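Local coordinates for protein LEOA (Escherichia coli, PDB 4AUR) that is a bacterial dynamin from enterotoxigenic E. coli, a GTPase-family protein that probably binds and hydrolyses GTP, as other dynamins do, at residues Val145-Pro150 with Asp180-Leu185; Phe174-Met179 with Ala200-Lys205. All blocks are in the same frame, centred on the assembly; numbering follows the deposited sequence.

How the contacts relate
Both contacts lie in the compact GTPase head at one end of the elongated chain, their centres about 9 Å apart. Strands 140-146 and 172-177 are neighbours in one sheet and are joined there by V145 N to V175 O at 3.0 Å. Contact 1 sets the loops leaving their C-terminal ends side by side, whereas contact 2 packs strand 172-177 against helix 188-209. A second tie is K205 NZ to P150 O, 2.8 Å apart, fixing that helix to the loop of contact 1. Residues 177-180 read NKMD, matching the N/TKxD motif that recognises guanine in GTPases; contact 2 holds its first three residues and contact 1 its last.

Contact 1 (Val145-Pro150 with Asp180-Leu185); sequences VDATNP and DEVTSL
V182 pushes its side chain against the turn made by A147 and T148, and one branch does nearly all the touching. The bond from CA to CB is directed toward the opposite segment, and CB itself stays behind the methyls. CG1 stands anti to the backbone N (chi1 167°) and lies well back from A147. CG2, beside the backbone N, is thereby the leading atom. It rests on the carbonyl of A147, 3.6 Å from A147 O, and reaches the methyl of the same residue, with V182 CG2 to A147 CB at 3.9 Å. T148 N lies 3.9 Å from V182 CG2, so the branch covers the peptide between A147 and T148. No hydrogen bond crosses here; A147 O is instead held by K198 NZ, from helix 188-209, which V182 also touches through Q194.

These are loops at the C-terminal ends of parallel strands 140-146 and 172-177, the edge of a P-loop GTPase sheet where nucleotide normally binds. D180 is the last residue of an N/TKxD sequence, the guanine-recognition motif of such proteins.

The surface offered to V182 is shaped by an Asx turn. D146 OD1 accepts from T148 N at 2.9 Å, 151° at the hydrogen, through the lone pair facing away from OD2. T148 OG1 comes to the same oxygen at 2.6 Å, from above the carboxylate plane. With OG1 committed to D146, T148 CG2 is turned across the gap, 3.9 Å from E181 O and 4.2 Å from the E181 CG methylene. Of the E181 carboxylate, OE2 is the oxygen nearer D146 OD1, 5.1 Å away and not in contact, two like charges that may disfavour each other slightly; K178 NZ is a long, weak ion-pair partner of D146 OD2.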
loop_
_atom_site.group_PDB
_atom_site.type_symbol
_atom_site.label_atom_id
_atom_site.label_comp_id
_atom_site.label_asym_id
_atom_site.label_seq_id
_atom_site.Cartn_x
_atom_site.Cartn_y
_atom_site.Cartn_z
ATOM N N VAL A 145 -26.936 -35.547 -28.121
ATOM C CA VAL A 145 -28.394 -35.775 -28.168
ATOM C C VAL A 145 -28.934 -35.767 -29.617
ATOM O O VAL A 145 -28.150 -35.732 -30.576
ATOM C CB VAL A 145 -29.145 -34.750 -27.298
ATOM C CG1 VAL A 145 -28.644 -34.824 -25.868
ATOM C CG2 VAL A 145 -29.001 -33.347 -27.852
ATOM N N ASP A 146 -30.266 -35.828 -29.755
ATOM C CA ASP A 146 -30.923 -35.965 -31.050
ATOM C C ASP A 146 -31.477 -34.645 -31.479
ATOM O O ASP A 146 -31.873 -33.820 -30.664
ATOM C CB ASP A 146 -32.056 -37.015 -31.004
ATOM C CG ASP A 146 -32.329 -37.668 -32.384
ATOM O OD1 ASP A 146 -32.929 -37.003 -33.259
ATOM O OD2 ASP A 146 -31.945 -38.853 -32.589
ATOM N N ALA A 147 -31.512 -34.451 -32.782
ATOM C CA ALA A 147 -32.070 -33.249 -33.350
ATOM C C ALA A 147 -33.609 -33.244 -33.346
ATOM O O ALA A 147 -34.235 -32.206 -33.107
ATOM C CB ALA A 147 -31.560 -33.108 -34.764
ATOM N N THR A 148 -34.213 -34.389 -33.653
ATOM C CA THR A 148 -35.676 -34.474 -33.732
ATOM C C THR A 148 -36.320 -34.223 -32.374
ATOM O O THR A 148 -37.233 -33.419 -32.260
ATOM C CB THR A 148 -36.155 -35.841 -34.275
ATOM O OG1 THR A 148 -35.503 -36.910 -33.571
ATOM C CG2 THR A 148 -35.846 -35.964 -35.759
ATOM N N ASN A 149 -35.834 -34.922 -31.354
ATOM C CA ASN A 149 -36.377 -34.808 -30.001
ATOM C C ASN A 149 -35.225 -34.777 -28.974
ATOM O O ASN A 149 -34.928 -35.791 -28.331
ATOM C CB ASN A 149 -37.346 -35.969 -29.739
ATOM C CG ASN A 149 -37.894 -35.980 -28.322
ATOM O OD1 ASN A 149 -38.137 -34.932 -27.711
ATOM N ND2 ASN A 149 -38.097 -37.178 -27.793
ATOM N N PRO A 150 -34.550 -33.616 -28.849
ATOM C CA PRO A 150 -33.335 -33.484 -28.031
ATOM C C PRO A 150 -33.490 -33.891 -26.566
ATOM O O PRO A 150 -34.312 -33.327 -25.848
ATOM C CB PRO A 150 -32.993 -31.992 -28.142
ATOM C CG PRO A 150 -34.226 -31.339 -28.650
ATOM C CD PRO A 150 -34.849 -32.355 -29.548
ATOM N N ASP A 180 -29.459 -32.605 -39.943
ATOM C CA ASP A 180 -29.951 -32.891 -41.293
ATOM C C ASP A 180 -31.435 -33.259 -41.294
ATOM O O ASP A 180 -32.212 -32.687 -42.060
ATOM C CB ASP A 180 -29.102 -33.957 -42.027
ATOM C CG ASP A 180 -28.809 -35.204 -41.180
ATOM O OD1 ASP A 180 -28.861 -35.124 -39.934
ATOM O OD2 ASP A 180 -28.503 -36.273 -41.763
ATOM N N GLU A 181 -31.851 -34.170 -40.419
ATOM C CA GLU A 181 -33.262 -34.578 -40.406
ATOM C C GLU A 181 -34.144 -33.620 -39.626
ATOM O O GLU A 181 -35.166 -34.015 -39.093
ATOM C CB GLU A 181 -33.455 -36.040 -39.966
ATOM C CG GLU A 181 -32.813 -36.466 -38.656
ATOM C CD GLU A 181 -32.012 -37.753 -38.812
ATOM O OE1 GLU A 181 -31.220 -37.835 -39.779
ATOM O OE2 GLU A 181 -32.175 -38.684 -37.993
ATOM N N VAL A 182 -33.752 -32.354 -39.579
ATOM C CA VAL A 182 -34.639 -31.289 -39.133
ATOM C C VAL A 182 -34.638 -30.075 -40.088
ATOM O O VAL A 182 -35.500 -29.203 -39.985
ATOM C CB VAL A 182 -34.291 -30.888 -37.678
ATOM C CG1 VAL A 182 -34.961 -29.582 -37.262
ATOM C CG2 VAL A 182 -34.696 -32.003 -36.721
ATOM N N THR A 183 -33.712 -30.040 -41.044
ATOM C CA THR A 183 -33.495 -28.842 -41.856
ATOM C C THR A 183 -32.641 -29.140 -43.086
ATOM O O THR A 183 -32.080 -30.223 -43.209
ATOM C CB THR A 183 -32.874 -27.710 -40.988
ATOM O OG1 THR A 183 -33.749 -26.582 -40.970
ATOM C CG2 THR A 183 -31.521 -27.243 -41.495
ATOM N N SER A 184 -32.575 -28.175 -44.001
ATOM C CA SER A 184 -31.656 -28.224 -45.134
ATOM C C SER A 184 -30.263 -27.791 -44.661
ATOM O O SER A 184 -30.098 -26.730 -44.068
ATOM C CB SER A 184 -32.152 -27.296 -46.271
ATOM O OG SER A 184 -31.273 -27.263 -47.400
ATOM N N LEU A 185 -29.259 -28.614 -44.932
ATOM C CA LEU A 185 -27.873 -28.238 -44.651
ATOM C C LEU A 185 -27.348 -27.210 -45.670
ATOM O O LEU A 185 -26.263 -26.640 -45.488
ATOM C CB LEU A 185 -26.981 -29.477 -44.652
ATOM C CG LEU A 185 -27.451 -30.616 -43.741
ATOM C CD1 LEU A 185 -26.544 -31.823 -43.913
ATOM C CD2 LEU A 185 -27.508 -30.175 -42.288
#

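Contact 2 (Phe174-Met179 with Ala200-Lys205); sequences FVINKM and ANLKGK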
loop_
_atom_site.group_PDB
_atom_site.type_symbol
_atom_site.label_atom_id
_atom_site.label_comp_id
_atom_site.label_asym_id
_atom_site.label_seq_id
_atom_site.Cartn_x
_atom_site.Cartn_y
_atom_site.Cartn_z
ATOM N N PHE A 174 -23.294 -29.698 -24.892
ATOM C CA PHE A 174 -24.400 -30.476 -25.435
ATOM C C PHE A 174 -24.402 -30.333 -26.944
ATOM O O PHE A 174 -24.355 -29.209 -27.482
ATOM C CB PHE A 174 -25.709 -30.045 -24.844
ATOM C CG PHE A 174 -25.810 -30.384 -23.415
ATOM C CD1 PHE A 174 -26.286 -31.601 -23.030
ATOM C CD2 PHE A 174 -25.374 -29.497 -22.452
ATOM C CE1 PHE A 174 -26.341 -31.939 -21.699
ATOM C CE2 PHE A 174 -25.428 -29.819 -21.120
ATOM C CZ PHE A 174 -25.910 -31.051 -20.745
ATOM N N VAL A 175 -24.439 -31.480 -27.609
ATOM C CA VAL A 175 -24.169 -31.543 -29.015
ATOM C C VAL A 175 -25.408 -32.072 -29.669
ATOM O O VAL A 175 -25.685 -33.275 -29.606
ATOM C CB VAL A 175 -22.982 -32.463 -29.281
ATOM C CG1 VAL A 175 -22.804 -32.705 -30.768
ATOM C CG2 VAL A 175 -21.739 -31.828 -28.691
ATOM N N ILE A 176 -26.181 -31.161 -30.267
ATOM C CA ILE A 176 -27.412 -31.553 -30.921
ATOM C C ILE A 176 -27.011 -32.029 -32.290
ATOM O O ILE A 176 -26.596 -31.230 -33.128
ATOM C CB ILE A 176 -28.453 -30.452 -31.003
ATOM C CG1 ILE A 176 -28.777 -29.920 -29.612
ATOM C CG2 ILE A 176 -29.706 -31.042 -31.595
ATOM C CD1 ILE A 176 -29.612 -28.647 -29.591
ATOM N N ASN A 177 -27.110 -33.354 -32.452
ATOM C CA ASN A 177 -26.626 -34.096 -33.608
ATOM C C ASN A 177 -27.751 -34.561 -34.535
ATOM O O ASN A 177 -28.885 -34.756 -34.114
ATOM C CB ASN A 177 -25.861 -35.327 -33.145
ATOM C CG ASN A 177 -25.112 -35.986 -34.272
ATOM O OD1 ASN A 177 -24.712 -35.316 -35.208
ATOM N ND2 ASN A 177 -24.937 -37.293 -34.203
ATOM N N LYS A 178 -27.399 -34.770 -35.796
ATOM C CA LYS A 178 -28.334 -35.122 -36.865
ATOM C C LYS A 178 -29.268 -33.946 -37.140
ATOM O O LYS A 178 -30.479 -34.099 -37.136
ATOM C CB LYS A 178 -29.152 -36.374 -36.534
ATOM C CG LYS A 178 -28.339 -37.624 -36.238
ATOM C CD LYS A 178 -29.074 -38.513 -35.258
ATOM C CE LYS A 178 -28.656 -39.965 -35.361
ATOM N NZ LYS A 178 -29.442 -40.815 -34.419
HETATM N N MSE A 179 -28.712 -32.768 -37.375
HETATM C CA MSE A 179 -29.563 -31.637 -37.707
HETATM C C MSE A 179 -30.122 -31.792 -39.116
HETATM O O MSE A 179 -31.168 -31.206 -39.448
HETATM C CB MSE A 179 -28.792 -30.357 -37.441
HETATM C CG MSE A 179 -28.732 -30.146 -35.935
HETATM SE SE MSE A 179 -30.156 -28.901 -35.415
HETATM C CE MSE A 179 -31.278 -29.922 -34.178
ATOM N N ALA A 200 -32.958 -23.530 -27.912
ATOM C CA ALA A 200 -33.855 -23.010 -26.896
ATOM C C ALA A 200 -34.638 -24.107 -26.207
ATOM O O ALA A 200 -34.842 -24.048 -25.020
ATOM C CB ALA A 200 -34.809 -22.004 -27.511
ATOM N N ASN A 201 -35.108 -25.078 -26.978
ATOM C CA ASN A 201 -35.860 -26.209 -26.450
ATOM C C ASN A 201 -35.055 -27.025 -25.463
ATOM O O ASN A 201 -35.485 -27.219 -24.326
ATOM C CB ASN A 201 -36.312 -27.120 -27.589
ATOM C CG ASN A 201 -37.290 -28.174 -27.130
ATOM O OD1 ASN A 201 -37.049 -29.356 -27.291
ATOM N ND2 ASN A 201 -38.403 -27.744 -26.548
ATOM N N LEU A 202 -33.878 -27.487 -25.898
ATOM C CA LEU A 202 -32.955 -28.232 -25.044
ATOM C C LEU A 202 -32.539 -27.449 -23.827
ATOM O O LEU A 202 -32.327 -28.014 -22.748
ATOM C CB LEU A 202 -31.692 -28.603 -25.806
ATOM C CG LEU A 202 -30.650 -29.398 -25.024
ATOM C CD1 LEU A 202 -31.238 -30.713 -24.556
ATOM C CD2 LEU A 202 -29.440 -29.653 -25.890
ATOM N N LYS A 203 -32.396 -26.147 -24.006
ATOM C CA LYS A 203 -32.048 -25.271 -22.896
ATOM C C LYS A 203 -33.096 -25.414 -21.813
ATOM O O LYS A 203 -32.765 -25.585 -20.653
ATOM C CB LYS A 203 -31.925 -23.830 -23.374
ATOM C CG LYS A 203 -31.252 -22.885 -22.403
ATOM C CD LYS A 203 -30.660 -21.660 -23.112
ATOM C CE LYS A 203 -29.297 -21.967 -23.724
ATOM N NZ LYS A 203 -28.667 -20.760 -24.335
ATOM N N GLY A 204 -34.362 -25.405 -22.195
ATOM C CA GLY A 204 -35.438 -25.541 -21.235
ATOM C C GLY A 204 -35.523 -26.888 -20.541
ATOM O O GLY A 204 -35.764 -26.939 -19.343
ATOM N N LYS A 205 -35.335 -27.981 -21.274
ATOM C CA LYS A 205 -35.274 -29.307 -20.647
ATOM C C LYS A 205 -34.091 -29.489 -19.690
ATOM O O LYS A 205 -34.161 -30.258 -18.745
ATOM C CB LYS A 205 -35.183 -30.408 -21.693
ATOM C CG LYS A 205 -36.262 -30.334 -22.760
ATOM C CD LYS A 205 -36.189 -31.523 -23.675
ATOM C CE LYS A 205 -37.095 -31.343 -24.850
ATOM N NZ LYS A 205 -36.984 -32.526 -25.749
#
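I176, on strand 172-177, and L202, on helix 188-209, have the nearest CA atoms across this contact, 8.7 Å apart, the spacing of a helix layered on a sheet with side chains filling the gap. The strand alternates: F174 and I176 turn toward the helix while V175 turns away from it. The helix keeps its regular pattern, with G204 N bonded to A200 O and K205 N to N201 O, and only L202 of residues 200-205 enters the contact.

L202 CG is held anti to its own backbone N (chi1 -179°), which carries the branch point straight off the helix toward the sheet. Of the two methyls, CD2 makes the contact. It sits 3.8 Å from both I176 CG1 and I176 CD1, lying alongside the end of the isoleucine chain. I176 is stretched out, with chi2 at 169°, so that CG1 and CD1 both lie beside the one methyl, L202 CD2; the leucine and isoleucine chains run antiparallel past one another, each heading for the other's backbone. The same L202 CD2 reaches F174 CB at 3.9 Å and approaches the phenylalanine ring obliquely. A single methyl therefore bridges both inward residues of the strand. All three residues are buried and the joint is wholly apolar.

At the far end of the strand the polar residues of the NKMD sequence face other partners: N177 ND2 bonds to D64 O and K178 NZ to S63 O, tying the motif to the probable P-loop. Helix 188-209, followed by the short helix 214-219, makes the beta-alpha-beta crossover from strand 172-177 to its parallel neighbour 221-224. L202 and I176 also pack on I222 of that last strand, while F174 meets L206 one turn further along the helix and Y143 on strand 140-146.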